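Local atomic coordinates of AT-less polyketide synthase (Streptomyces platensis subsp. rosaceus, PDB entry 4QYR), a protein that is a ketosynthase domain of a modular polyketide synthase for isomigrastatin, where it probably condenses acyl units into the growing polyketide chain. Residues R505-V509 with T568-C572. Sequence-based numbering, arbitrary orientation.
Sequences RLGFV and TALWC
With CG of Arg505 anti to the carbonyl carbon and the chain extended from there to NE, the arginine runs across a face of Trp571, whose own CG lies anti to its backbone N. The pair illustrates how one arginine can serve an aromatic ring and the main chain of the same residue at once. The CD methylene of Arg505 sits almost squarely above the six-membered ring of Trp571, 3.6 Å from the centroid, a CH-pi contact, while the guanidinium lies over the five-membered ring in a cation-pi contact, CZ of Arg505 4.3 Å from that centroid. Guanidinium and indole planes are 33° apart, a tilt rather than a flat stack. The same group reaches the main chain of Trp571: NH1 of Arg505 donates to O of Trp571 at 2.7 Å, a somewhat bent bond (144° at the hydrogen) lying in the carbonyl plane. NE is held separately by the carbonyl of Met502, so two bonds probably limit the guanidinium's rotation. Further along, the backbone of Gly507 packs against Thr568 CG2 and Cys572 SG (Gly507 N to Cys572 SG 3.8 Å). Segments 568-572 and 505-509 run antiparallel (175°), axes 7.5 Å apart at their closest. They belong to helix 564-572 and strand 504-510, the middle strand of a three-stranded antiparallel sheet, which falls in the RhiE-like KS-MAT linker family; Trp571 also touches strand 453-459 and Thr568 strand 532-535, while Leu506 and Phe508 point away and touch helix 513-524.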
loop_
_atom_site.group_PDB
_atom_site.type_symbol
_atom_site.label_atom_id
_atom_site.label_comp_id
_atom_site.label_asym_id
_atom_site.label_seq_id
_atom_site.Cartn_x
_atom_site.Cartn_y
_atom_site.Cartn_z
ATOM N N ARG A 505 -38.082 6.905 7.445
ATOM C CA ARG A 505 -37.792 8.302 7.776
ATOM C C ARG A 505 -38.719 8.879 8.858
ATOM O O ARG A 505 -39.909 8.585 8.896
ATOM C CB ARG A 505 -37.868 9.173 6.503
ATOM C CG ARG A 505 -36.929 8.731 5.381
ATOM C CD ARG A 505 -36.844 9.728 4.213
ATOM N NE ARG A 505 -35.893 9.266 3.187
ATOM C CZ ARG A 505 -35.536 9.949 2.094
ATOM N NH1 ARG A 505 -36.034 11.157 1.845
ATOM N NH2 ARG A 505 -34.666 9.422 1.237
ATOM N N LEU A 506 -38.135 9.691 9.739
ATOM C CA LEU A 506 -38.843 10.530 10.719
ATOM C C LEU A 506 -38.528 12.009 10.473
ATOM O O LEU A 506 -37.379 12.363 10.218
ATOM C CB LEU A 506 -38.429 10.160 12.147
ATOM C CG LEU A 506 -38.860 11.049 13.324
ATOM C CD1 LEU A 506 -40.352 11.142 13.409
ATOM C CD2 LEU A 506 -38.321 10.508 14.632
ATOM N N GLY A 507 -39.528 12.876 10.574
ATOM C CA GLY A 507 -39.292 14.304 10.450
ATOM C C GLY A 507 -40.284 15.152 11.235
ATOM O O GLY A 507 -41.442 14.755 11.411
ATOM N N PHE A 508 -39.837 16.320 11.699
ATOM C CA PHE A 508 -40.713 17.276 12.371
ATOM C C PHE A 508 -40.059 18.642 12.455
ATOM O O PHE A 508 -38.930 18.793 12.034
ATOM C CB PHE A 508 -41.115 16.779 13.764
ATOM C CG PHE A 508 -39.969 16.523 14.694
ATOM C CD1 PHE A 508 -39.709 17.386 15.741
ATOM C CD2 PHE A 508 -39.191 15.388 14.566
ATOM C CE1 PHE A 508 -38.669 17.138 16.621
ATOM C CE2 PHE A 508 -38.149 15.133 15.442
ATOM C CZ PHE A 508 -37.885 16.007 16.467
ATOM N N VAL A 509 -40.777 19.642 12.971
ATOM C CA VAL A 509 -40.278 21.023 13.013
ATOM C C VAL A 509 -40.359 21.640 14.412
ATOM O O VAL A 509 -41.409 21.626 15.055
ATOM C CB VAL A 509 -41.042 21.938 12.023
ATOM C CG1 VAL A 509 -40.563 23.370 12.144
ATOM C CG2 VAL A 509 -40.854 21.451 10.602
ATOM N N THR A 568 -40.768 18.667 5.376
ATOM C CA THR A 568 -40.485 17.527 6.252
ATOM C C THR A 568 -41.314 16.276 5.918
ATOM O O THR A 568 -40.759 15.186 5.762
ATOM C CB THR A 568 -40.708 17.924 7.746
ATOM O OG1 THR A 568 -39.468 18.354 8.326
ATOM C CG2 THR A 568 -41.276 16.774 8.558
ATOM N N ALA A 569 -42.628 16.442 5.773
ATOM C CA ALA A 569 -43.508 15.314 5.490
ATOM C C ALA A 569 -43.342 14.815 4.050
ATOM O O ALA A 569 -43.507 13.626 3.784
ATOM C CB ALA A 569 -44.957 15.691 5.761
ATOM N N LEU A 570 -43.016 15.713 3.122
ATOM C CA LEU A 570 -42.705 15.305 1.753
ATOM C C LEU A 570 -41.414 14.498 1.724
ATOM O O LEU A 570 -41.325 13.458 1.061
ATOM C CB LEU A 570 -42.577 16.514 0.829
ATOM C CG LEU A 570 -43.874 17.193 0.393
ATOM C CD1 LEU A 570 -43.567 18.458 -0.398
ATOM C CD2 LEU A 570 -44.748 16.244 -0.414
ATOM N N TRP A 571 -40.415 14.983 2.455
ATOM C CA TRP A 571 -39.126 14.325 2.518
ATOM C C TRP A 571 -39.267 12.904 3.042
ATOM O O TRP A 571 -38.453 12.038 2.725
ATOM C CB TRP A 571 -38.157 15.127 3.396
ATOM C CG TRP A 571 -36.837 14.449 3.620
ATOM C CD1 TRP A 571 -35.773 14.443 2.777
ATOM C CD2 TRP A 571 -36.452 13.672 4.758
ATOM N NE1 TRP A 571 -34.744 13.712 3.315
ATOM C CE2 TRP A 571 -35.138 13.225 4.533
ATOM C CE3 TRP A 571 -37.092 13.308 5.946
ATOM C CZ2 TRP A 571 -34.450 12.437 5.455
ATOM C CZ3 TRP A 571 -36.404 12.517 6.864
ATOM C CH2 TRP A 571 -35.106 12.087 6.609
ATOM N N CYS A 572 -40.305 12.656 3.835
ATOM C CA CYS A 572 -40.511 11.327 4.427
ATOM C C CYS A 572 -41.013 10.273 3.436
ATOM O O CYS A 572 -40.679 9.091 3.556
ATOM C CB CYS A 572 -41.479 11.422 5.608
ATOM S SG CYS A 572 -40.770 12.248 7.046
#